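Local coordinates for methylocystis parvus OBBP MbnE (Methylocystis parvus OBBP, PDB 5ICQ), which probably binds the copper-chelating peptide methanobactin in the periplasm, as a family 5 extracellular solute-binding protein of the methanobactin transport machinery, at residues Leu359-Glu369 with Val567-Trp577; Ser35-Ala43 with Phe108-Ile118. All blocks are in the same frame, centred on the assembly; numbering follows the deposited sequence. Where two conformers were deposited one is given.

Contact 1: Leu359-Glu369 with Val567-Trp577; sequences LYTRTKSFFDE and VVPLFHASEQW
Glu369 OE1 is gripped by two donors of segment 567-577. His572 NE2 donates to Glu369 OE1 in a nearly straight bond of 2.5 Å, close to the imidazole plane and on the anti side of the carboxylate. Ser574 OG donates to the syn lone pair of Glu369 OE1 at 2.8 Å. The other carboxylate oxygen forms a salt bridge with Lys314. This His-carboxylate pair sits beside a short antiparallel bridge, where strand 361-362 pairs with strand 567-572 in a mixed sheet of the solute-binding fold. Thr361 and His572 form the hydrogen-bonded pair, with Thr361 N to His572 O at 2.8 Å and a return bond from His572 N to Thr361 O. Their side chains lie side by side, and Thr361 CG2 rests over one face of the His572 ring, 3.6 Å from its centroid. At the ring edge, His572 ND1 shares a 2.8 Å hydrogen bond with Thr363 OG1. Both ring nitrogens are therefore engaged, which fixes the flip of the imidazole. Arg362 takes Pro569 O side-on with NE and NH2, and the oxygen lies in the guanidinium plane. A bend at chi2 (76°) turns the arginine chain back to this carbonyl. A leucine in its place would probably leave Pro569 O without these two donors. Near the end of the strand pair, the Tyr360 and Phe571 rings meet obliquely with planes 33° apart, and Tyr360 CD2 comes within 3.4 Å of Phe571 CD1.

Contact 2: Ser35-Ala43 with Phe108-Ile118; sequences SHGLAMHGA and FTLYPLIAQSI
This is a mainly backbone contact at the start of the modelled chain. The short strand 38-39 adds to strand 109-120 in an antiparallel sheet, well away from the centre of the protein. Leu38 and Leu110 form a hydrogen-bonded pair. Leu110 N donates to Leu38 O at 2.7 Å, and Leu38 N to Leu110 O at 2.9 Å. Ala39 and Thr109 follow as a non-hydrogen-bonded pair, and Thr109 OG1 lies 3.4 Å from Ala39 CB while its hydrogen bond goes to Glu106. Met40 N then donates to Phe108 O in a nearly straight bond. The Met40 side chain passes the Phe108 ring obliquely: Met40 CB touches Phe108 CD2 at 3.7 Å, and Met40 SD makes a Met-aromatic contact 5.5 Å from the centroid of the Phe108 ring. Segment 108-118 turns a corner at Gln116 and returns to segment 35-43 near Ser35. There Ile118 N donates to Ser35 O at 2.9 Å. Ser35 OG, anti to the backbone N (chi1 -171°), reaches Ile118 O over a longer 3.3 Å. Ser117 CB sits over one face of the His36 imidazole, nearer the ring's margin than its centre. Pro112 CG approaches the same ring at its edge. On the face that carries Leu38 and Leu110, Ile118 CD1 meets Leu38 CB at 3.8 Å in the conformer given. Leu195 of helix 193-198 packs on Leu38, Met40 and Phe108. At the corner, Gln116 and Ser117 both face His130 of the neighbouring strand 126-131. The arrangement is that of a short added strand in an antiparallel sheet, lying beside a classic beta bulge.

How the contacts relate
Contacts 1 and 2 lie on opposite sides of the chain's centre, their own centres about 32 Å apart and their nearest atoms about 11 Å apart. Contact 2 closes along the sequence before contact 1 opens. They share no strand. The strand pairing of contact 1 belongs to a mixed sheet, though Trp577 at its end lies in a separate antiparallel one; contact 2 belongs to another antiparallel sheet. Both are partly buried, but contact 1 is nearer the centre and none of its touching residues is exposed, while contact 2 includes exposed Ser35 and Gln116. Side-chain polar groups carry much of contact 1, whereas contact 2 relies on backbone bonds and apolar packing.

Contact 1: Leu359-Glu369 with Val567-Trp577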
loop_
_atom_site.group_PDB
_atom_site.type_symbol
_atom_site.label_atom_id
_atom_site.label_comp_id
_atom_site.label_asym_id
_atom_site.label_seq_id
_atom_site.Cartn_x
_atom_site.Cartn_y
_atom_site.Cartn_z
ATOM N N LEU A 359 -8.972 -8.422 -18.712
ATOM C CA LEU A 359 -9.523 -8.029 -17.419
ATOM C C LEU A 359 -8.851 -6.813 -16.797
ATOM O O LEU A 359 -9.393 -6.247 -15.839
ATOM C CB LEU A 359 -9.421 -9.200 -16.435
ATOM C CG LEU A 359 -10.362 -10.362 -16.785
ATOM C CD1 LEU A 359 -10.040 -11.576 -15.930
ATOM C CD2 LEU A 359 -11.829 -9.950 -16.605
ATOM N N TYR A 360 -7.687 -6.406 -17.281
ATOM C CA TYR A 360 -6.973 -5.306 -16.655
ATOM C C TYR A 360 -7.261 -3.985 -17.354
ATOM O O TYR A 360 -7.840 -3.933 -18.440
ATOM C CB TYR A 360 -5.477 -5.583 -16.653
ATOM C CG TYR A 360 -5.041 -6.622 -15.649
ATOM C CD1 TYR A 360 -5.514 -6.612 -14.349
ATOM C CD2 TYR A 360 -4.123 -7.602 -16.005
ATOM C CE1 TYR A 360 -5.078 -7.550 -13.420
ATOM C CE2 TYR A 360 -3.685 -8.536 -15.091
ATOM C CZ TYR A 360 -4.161 -8.514 -13.810
ATOM O OH TYR A 360 -3.700 -9.458 -12.918
ATOM N N THR A 361 -6.836 -2.898 -16.707
ATOM C CA THR A 361 -6.949 -1.567 -17.280
ATOM C C THR A 361 -5.596 -0.868 -17.174
ATOM O O THR A 361 -4.848 -1.089 -16.217
ATOM C CB THR A 361 -8.068 -0.750 -16.577
ATOM O OG1 THR A 361 -8.211 0.527 -17.214
ATOM C CG2 THR A 361 -7.736 -0.529 -15.141
ATOM N N ARG A 362 -5.268 -0.049 -18.172
ATOM C CA ARG A 362 -3.969 0.622 -18.166
ATOM C C ARG A 362 -3.856 1.549 -16.962
ATOM O O ARG A 362 -4.802 2.261 -16.623
ATOM C CB ARG A 362 -3.773 1.428 -19.453
ATOM C CG ARG A 362 -2.318 1.908 -19.672
ATOM C CD ARG A 362 -1.417 0.734 -20.151
ATOM N NE ARG A 362 0.010 1.072 -20.111
ATOM C CZ ARG A 362 0.682 1.636 -21.119
ATOM N NH1 ARG A 362 0.070 1.917 -22.264
ATOM N NH2 ARG A 362 1.971 1.921 -20.975
ATOM N N THR A 363 -2.689 1.533 -16.310
ATOM C CA THR A 363 -2.391 2.511 -15.269
ATOM C C THR A 363 -1.951 3.835 -15.897
ATOM O O THR A 363 -1.007 3.874 -16.700
ATOM C CB THR A 363 -1.314 1.970 -14.333
ATOM O OG1 THR A 363 -1.797 0.762 -13.728
ATOM C CG2 THR A 363 -0.998 2.993 -13.230
ATOM N N LYS A 364 -2.641 4.922 -15.540
ATOM C CA LYS A 364 -2.418 6.214 -16.186
ATOM C C LYS A 364 -1.848 7.266 -15.253
ATOM O O LYS A 364 -1.602 8.392 -15.696
ATOM C CB LYS A 364 -3.734 6.733 -16.797
ATOM C CG LYS A 364 -4.382 5.744 -17.746
ATOM C CD LYS A 364 -5.380 6.406 -18.692
ATOM C CE LYS A 364 -6.690 6.725 -18.012
ATOM N NZ LYS A 364 -7.754 7.034 -19.019
ATOM N N SER A 365 -1.629 6.935 -13.985
ATOM C CA SER A 365 -1.281 7.925 -12.978
ATOM C C SER A 365 -0.622 7.189 -11.826
ATOM O O SER A 365 -0.848 5.990 -11.638
ATOM C CB SER A 365 -2.538 8.686 -12.512
ATOM O OG SER A 365 -2.333 9.343 -11.274
ATOM N N PHE A 366 0.214 7.905 -11.072
ATOM C CA PHE A 366 0.740 7.321 -9.844
ATOM C C PHE A 366 -0.308 7.230 -8.746
ATOM O O PHE A 366 -0.067 6.553 -7.745
ATOM C CB PHE A 366 1.959 8.113 -9.351
ATOM C CG PHE A 366 3.190 7.837 -10.154
ATOM C CD1 PHE A 366 3.460 8.558 -11.306
ATOM C CD2 PHE A 366 4.036 6.791 -9.794
ATOM C CE1 PHE A 366 4.589 8.259 -12.084
ATOM C CE2 PHE A 366 5.159 6.502 -10.547
ATOM C CZ PHE A 366 5.436 7.238 -11.690
ATOM N N PHE A 367 -1.460 7.878 -8.916
ATOM C CA PHE A 367 -2.574 7.789 -7.971
ATOM C C PHE A 367 -3.857 7.598 -8.777
ATOM O O PHE A 367 -4.792 8.391 -8.709
ATOM C CB PHE A 367 -2.629 9.031 -7.076
ATOM C CG PHE A 367 -1.360 9.263 -6.327
ATOM C CD1 PHE A 367 -1.149 8.663 -5.092
ATOM C CD2 PHE A 367 -0.347 10.032 -6.880
ATOM C CE1 PHE A 367 0.037 8.849 -4.416
ATOM C CE2 PHE A 367 0.843 10.225 -6.206
ATOM C CZ PHE A 367 1.036 9.628 -4.976
ATOM N N ASP A 368 -3.898 6.512 -9.549
ATOM C CA ASP A 368 -4.898 6.377 -10.601
ATOM C C ASP A 368 -6.284 6.098 -10.018
ATOM O O ASP A 368 -6.426 5.557 -8.916
ATOM C CB ASP A 368 -4.492 5.256 -11.569
ATOM C CG ASP A 368 -5.069 5.443 -12.953
ATOM O OD1 ASP A 368 -5.660 6.504 -13.212
ATOM O OD2 ASP A 368 -4.917 4.531 -13.793
ATOM N N GLU A 369 -7.310 6.478 -10.783
ATOM C CA GLU A 369 -8.712 6.223 -10.442
ATOM C C GLU A 369 -9.064 6.778 -9.064
ATOM O O GLU A 369 -9.654 6.097 -8.222
ATOM C CB GLU A 369 -9.022 4.726 -10.524
ATOM C CG GLU A 369 -8.746 4.119 -11.883
ATOM C CD GLU A 369 -9.511 2.825 -12.081
ATOM O OE1 GLU A 369 -8.905 1.829 -12.518
ATOM O OE2 GLU A 369 -10.727 2.806 -11.785
ATOM N N VAL A 567 9.089 5.831 -15.734
ATOM C CA VAL A 567 8.533 4.488 -15.809
ATOM C C VAL A 567 7.667 4.419 -17.056
ATOM O O VAL A 567 7.174 5.438 -17.547
ATOM C CB VAL A 567 7.693 4.110 -14.561
ATOM C CG1 VAL A 567 8.476 4.316 -13.289
ATOM C CG2 VAL A 567 6.433 4.941 -14.514
ATOM N N VAL A 568 7.507 3.211 -17.587
ATOM C CA VAL A 568 6.447 2.921 -18.547
ATOM C C VAL A 568 5.318 2.269 -17.761
ATOM O O VAL A 568 5.471 1.116 -17.321
ATOM C CB VAL A 568 6.928 2.011 -19.683
ATOM C CG1 VAL A 568 5.783 1.776 -20.697
ATOM C CG2 VAL A 568 8.129 2.633 -20.377
ATOM N N PRO A 569 4.203 2.952 -17.528
ATOM C CA PRO A 569 3.189 2.408 -16.619
ATOM C C PRO A 569 2.609 1.130 -17.195
ATOM O O PRO A 569 2.406 1.015 -18.407
ATOM C CB PRO A 569 2.131 3.516 -16.545
ATOM C CG PRO A 569 2.751 4.720 -17.180
ATOM C CD PRO A 569 3.779 4.216 -18.151
ATOM N N LEU A 570 2.339 0.173 -16.308
ATOM C CA LEU A 570 1.721 -1.078 -16.720
ATOM C C LEU A 570 0.213 -1.007 -16.470
ATOM O O LEU A 570 -0.468 -0.190 -17.099
ATOM C CB LEU A 570 2.391 -2.261 -16.013
ATOM C CG LEU A 570 3.773 -2.560 -16.627
ATOM C CD1 LEU A 570 4.564 -3.556 -15.785
ATOM C CD2 LEU A 570 3.638 -3.079 -18.065
ATOM N N PHE A 571 -0.334 -1.828 -15.577
ATOM C CA PHE A 571 -1.789 -1.996 -15.561
ATOM C C PHE A 571 -2.247 -2.528 -14.208
ATOM O O PHE A 571 -1.445 -3.006 -13.402
ATOM C CB PHE A 571 -2.224 -2.929 -16.691
ATOM C CG PHE A 571 -1.362 -4.156 -16.813
ATOM C CD1 PHE A 571 -1.636 -5.287 -16.071
ATOM C CD2 PHE A 571 -0.265 -4.164 -17.664
ATOM C CE1 PHE A 571 -0.832 -6.419 -16.176
ATOM C CE2 PHE A 571 0.538 -5.289 -17.775
ATOM C CZ PHE A 571 0.254 -6.412 -17.033
ATOM N N HIS A 572 -3.563 -2.452 -13.975
ATOM C CA HIS A 572 -4.134 -2.838 -12.693
ATOM C C HIS A 572 -5.558 -3.326 -12.917
ATOM O O HIS A 572 -6.137 -3.139 -13.985
ATOM C CB HIS A 572 -4.106 -1.667 -11.698
ATOM C CG HIS A 572 -4.943 -0.501 -12.127
ATOM N ND1 HIS A 572 -4.441 0.545 -12.873
ATOM C CD2 HIS A 572 -6.253 -0.221 -11.919
ATOM C CE1 HIS A 572 -5.405 1.417 -13.112
ATOM N NE2 HIS A 572 -6.517 0.977 -12.544
ATOM N N ALA A 573 -6.114 -3.984 -11.893
ATOM C CA ALA A 573 -7.526 -4.336 -11.879
ATOM C C ALA A 573 -8.310 -3.183 -11.256
ATOM O O ALA A 573 -7.951 -2.696 -10.177
ATOM C CB ALA A 573 -7.750 -5.628 -11.088
ATOM N N SER A 574 -9.358 -2.728 -11.945
ATOM C CA SER A 574 -10.131 -1.608 -11.415
ATOM C C SER A 574 -10.923 -2.016 -10.191
ATOM O O SER A 574 -11.254 -1.164 -9.363
ATOM C CB SER A 574 -11.077 -1.046 -12.482
ATOM O OG SER A 574 -10.357 -0.333 -13.469
ATOM N N GLU A 575 -11.244 -3.302 -10.066
ATOM C CA GLU A 575 -12.017 -3.808 -8.945
ATOM C C GLU A 575 -11.266 -4.923 -8.235
ATOM O O GLU A 575 -10.364 -5.556 -8.793
ATOM C CB GLU A 575 -13.384 -4.336 -9.408
ATOM C CG GLU A 575 -14.332 -3.251 -9.858
ATOM C CD GLU A 575 -14.399 -3.121 -11.369
ATOM O OE1 GLU A 575 -14.100 -4.110 -12.076
ATOM O OE2 GLU A 575 -14.763 -2.027 -11.847
ATOM N N GLN A 576 -11.670 -5.166 -6.992
ATOM C CA GLN A 576 -11.200 -6.313 -6.231
ATOM C C GLN A 576 -12.119 -7.505 -6.477
ATOM O O GLN A 576 -13.343 -7.382 -6.380
ATOM C CB GLN A 576 -11.150 -5.973 -4.741
ATOM C CG GLN A 576 -10.526 -7.086 -3.906
ATOM C CD GLN A 576 -10.301 -6.677 -2.464
ATOM O OE1 GLN A 576 -10.056 -5.502 -2.166
ATOM N NE2 GLN A 576 -10.389 -7.641 -1.560
ATOM N N TRP A 577 -11.529 -8.650 -6.820
ATOM C CA TRP A 577 -12.271 -9.867 -7.138
ATOM C C TRP A 577 -12.287 -10.755 -5.898
ATOM O O TRP A 577 -11.224 -11.152 -5.403
ATOM C CB TRP A 577 -11.625 -10.603 -8.319
ATOM C CG TRP A 577 -11.380 -9.709 -9.508
ATOM C CD1 TRP A 577 -12.097 -8.591 -9.859
ATOM C CD2 TRP A 577 -10.342 -9.843 -10.485
ATOM N NE1 TRP A 577 -11.567 -8.028 -10.999
ATOM C CE2 TRP A 577 -10.482 -8.769 -11.395
ATOM C CE3 TRP A 577 -9.303 -10.763 -10.677
ATOM C CZ2 TRP A 577 -9.636 -8.602 -12.491
ATOM C CZ3 TRP A 577 -8.455 -10.592 -11.764
ATOM C CH2 TRP A 577 -8.628 -9.516 -12.657
HETATM O O HOH W 1 -9.774 -3.778 -14.629
HETATM O O HOH W 2 -0.023 -0.541 -12.225
#

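Contact 2: Ser35-Ala43 with Phe108-Ile118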
loop_
_atom_site.group_PDB
_atom_site.type_symbol
_atom_site.label_atom_id
_atom_site.label_comp_id
_atom_site.label_asym_id
_atom_site.label_seq_id
_atom_site.Cartn_x
_atom_site.Cartn_y
_atom_site.Cartn_z
ATOM N N SER A 35 -9.933 16.877 19.272
ATOM C CA SER A 35 -9.624 16.303 20.583
ATOM C C SER A 35 -10.077 14.836 20.709
ATOM O O SER A 35 -9.556 14.087 21.532
ATOM C CB SER A 35 -10.264 17.142 21.687
ATOM O OG SER A 35 -9.817 16.726 22.963
ATOM N N HIS A 36 -11.055 14.433 19.899
ATOM C CA HIS A 36 -11.522 13.052 19.859
ATOM C C HIS A 36 -11.395 12.449 18.467
ATOM O O HIS A 36 -12.025 11.432 18.166
ATOM C CB HIS A 36 -12.961 12.955 20.355
ATOM C CG HIS A 36 -13.096 13.208 21.821
ATOM N ND1 HIS A 36 -13.194 14.477 22.349
ATOM C CD2 HIS A 36 -13.115 12.358 22.874
ATOM C CE1 HIS A 36 -13.286 14.396 23.665
ATOM N NE2 HIS A 36 -13.243 13.122 24.009
ATOM N N GLY A 37 -10.595 13.067 17.617
ATOM C CA GLY A 37 -10.352 12.598 16.272
ATOM C C GLY A 37 -9.135 13.314 15.736
ATOM O O GLY A 37 -8.859 14.457 16.117
ATOM N N LEU A 38 -8.390 12.651 14.864
ATOM C CA LEU A 38 -7.178 13.225 14.296
ATOM C C LEU A 38 -7.124 12.819 12.831
ATOM O O LEU A 38 -6.926 11.636 12.530
ATOM C CB LEU A 38 -5.941 12.731 15.044
ATOM C CG LEU A 38 -4.599 13.221 14.508
ATOM C CD1 LEU A 38 -4.568 14.728 14.496
ATOM C CD2 LEU A 38 -3.462 12.659 15.356
ATOM N N ALA A 39 -7.318 13.784 11.929
ATOM C CA ALA A 39 -7.153 13.558 10.497
ATOM C C ALA A 39 -5.781 14.054 10.065
ATOM O O ALA A 39 -5.304 15.081 10.556
ATOM C CB ALA A 39 -8.233 14.281 9.685
ATOM N N MET A 40 -5.152 13.327 9.131
ATOM C CA MET A 40 -3.852 13.769 8.634
ATOM C C MET A 40 -3.952 15.163 8.028
ATOM O O MET A 40 -3.098 16.025 8.286
ATOM C CB MET A 40 -3.301 12.778 7.602
ATOM C CG MET A 40 -1.939 13.193 7.029
ATOM S SD MET A 40 -0.701 13.441 8.347
ATOM C CE MET A 40 0.480 14.513 7.523
ATOM N N HIS A 41 -4.995 15.401 7.223
ATOM C CA HIS A 41 -5.272 16.698 6.618
ATOM C C HIS A 41 -6.725 17.072 6.868
ATOM O O HIS A 41 -7.622 16.234 6.751
ATOM C CB HIS A 41 -4.994 16.691 5.102
ATOM C CG HIS A 41 -3.644 16.168 4.740
ATOM N ND1 HIS A 41 -2.498 16.931 4.841
ATOM C CD2 HIS A 41 -3.251 14.957 4.281
ATOM C CE1 HIS A 41 -1.460 16.213 4.458
ATOM N NE2 HIS A 41 -1.886 15.010 4.118
ATOM N N GLY A 42 -6.956 18.336 7.208
ATOM C CA GLY A 42 -8.322 18.735 7.451
ATOM C C GLY A 42 -8.809 18.206 8.787
ATOM O O GLY A 42 -8.026 17.917 9.697
ATOM N N ALA A 43 -10.133 18.069 8.895
ATOM C CA ALA A 43 -10.866 17.740 10.107
ATOM C C ALA A 43 -11.432 16.326 10.031
ATOM O O ALA A 43 -11.794 15.857 8.948
ATOM C CB ALA A 43 -12.022 18.722 10.333
ATOM N N PHE A 108 -6.992 9.234 5.855
ATOM C CA PHE A 108 -6.132 8.977 7.006
ATOM C C PHE A 108 -6.669 9.718 8.228
ATOM O O PHE A 108 -6.220 10.831 8.529
ATOM C CB PHE A 108 -4.691 9.412 6.690
ATOM C CG PHE A 108 -3.634 8.835 7.624
ATOM C CD1 PHE A 108 -3.974 7.979 8.664
ATOM C CD2 PHE A 108 -2.294 9.169 7.454
ATOM C CE1 PHE A 108 -2.989 7.455 9.514
ATOM C CE2 PHE A 108 -1.311 8.662 8.300
ATOM C CZ PHE A 108 -1.659 7.802 9.333
ATOM N N THR A 109 -7.636 9.120 8.932
ATOM C CA THR A 109 -8.214 9.722 10.132
ATOM C C THR A 109 -8.285 8.675 11.230
ATOM O O THR A 109 -8.633 7.516 10.970
ATOM C CB THR A 109 -9.621 10.305 9.892
ATOM O OG1 THR A 109 -9.577 11.284 8.846
ATOM C CG2 THR A 109 -10.153 10.990 11.160
ATOM N N LEU A 110 -7.940 9.086 12.453
ATOM C CA LEU A 110 -7.877 8.202 13.609
ATOM C C LEU A 110 -8.904 8.618 14.653
ATOM O O LEU A 110 -9.168 9.806 14.830
ATOM C CB LEU A 110 -6.486 8.236 14.243
ATOM C CG LEU A 110 -5.351 7.956 13.263
ATOM C CD1 LEU A 110 -4.015 8.119 13.977
ATOM C CD2 LEU A 110 -5.491 6.541 12.696
ATOM N N TYR A 111 -9.448 7.636 15.373
ATOM C CA TYR A 111 -10.471 7.849 16.385
ATOM C C TYR A 111 -10.094 7.103 17.658
ATOM O O TYR A 111 -9.208 6.248 17.633
ATOM C CB TYR A 111 -11.839 7.395 15.857
ATOM C CG TYR A 111 -12.319 8.315 14.744
ATOM C CD1 TYR A 111 -12.900 9.547 15.038
ATOM C CD2 TYR A 111 -12.162 7.962 13.400
ATOM C CE1 TYR A 111 -13.329 10.409 14.015
ATOM C CE2 TYR A 111 -12.595 8.808 12.369
ATOM C CZ TYR A 111 -13.167 10.038 12.691
ATOM O OH TYR A 111 -13.587 10.905 11.682
ATOM N N PRO A 112 -10.691 7.460 18.804
ATOM C CA PRO A 112 -10.201 6.916 20.082
ATOM C C PRO A 112 -10.247 5.394 20.149
ATOM O O PRO A 112 -11.179 4.742 19.662
ATOM C CB PRO A 112 -11.137 7.544 21.125
ATOM C CG PRO A 112 -11.535 8.891 20.487
ATOM C CD PRO A 112 -11.665 8.551 19.008
ATOM N N LEU A 113 -9.213 4.834 20.776
ATOM C CA LEU A 113 -9.176 3.420 21.128
ATOM C C LEU A 113 -8.603 3.345 22.541
ATOM O O LEU A 113 -9.267 3.775 23.490
ATOM C CB LEU A 113 -8.365 2.609 20.108
ATOM C CG LEU A 113 -8.486 1.070 20.201
ATOM C CD1 LEU A 113 -9.946 0.602 20.426
ATOM C CD2 LEU A 113 -7.895 0.389 18.970
ATOM N N ILE A 114 -7.371 2.855 22.704
ATOM C CA ILE A 114 -6.774 2.846 24.042
ATOM C C ILE A 114 -6.649 4.270 24.584
ATOM O O ILE A 114 -6.858 4.516 25.780
ATOM C CB ILE A 114 -5.421 2.113 24.028
ATOM C CG1 ILE A 114 -5.639 0.610 23.864
ATOM C CG2 ILE A 114 -4.639 2.386 25.322
ATOM C CD1 ILE A 114 -4.361 -0.165 23.552
ATOM N N ALA A 115 -6.327 5.234 23.720
ATOM C CA ALA A 115 -6.409 6.640 24.107
ATOM C C ALA A 115 -7.838 7.127 23.905
ATOM O O ALA A 115 -8.369 7.058 22.790
ATOM C CB ALA A 115 -5.441 7.499 23.290
ATOM N N GLN A 116 -8.461 7.633 24.976
ATOM C CA GLN A 116 -9.823 8.137 24.847
ATOM C C GLN A 116 -9.874 9.545 24.268
ATOM O O GLN A 116 -10.918 9.941 23.743
ATOM C CB GLN A 116 -10.552 8.089 26.199
ATOM C CG GLN A 116 -10.161 9.145 27.198
ATOM C CD GLN A 116 -10.999 9.055 28.473
ATOM O OE1 GLN A 116 -11.512 7.986 28.816
ATOM N NE2 GLN A 116 -11.151 10.176 29.166
ATOM N N SER A 117 -8.775 10.298 24.317
ATOM C CA SER A 117 -8.734 11.620 23.697
ATOM C C SER A 117 -7.278 12.021 23.522
ATOM O O SER A 117 -6.368 11.362 24.035
ATOM C CB SER A 117 -9.500 12.664 24.526
ATOM O OG SER A 117 -8.808 12.971 25.727
ATOM N N ILE A 118 -7.074 13.121 22.782
ATOM C CA ILE A 118 -5.738 13.613 22.488
ATOM C C ILE A 118 -5.690 15.120 22.703
ATOM O O ILE A 118 -6.694 15.831 22.597
ATOM C CB ILE A 118 -5.273 13.263 21.055
ATOM C CG1 ILE A 118 -6.205 13.877 20.011
ATOM C CG2 ILE A 118 -5.186 11.752 20.861
ATOM C CD1 ILE A 118 -5.591 13.915 18.636
#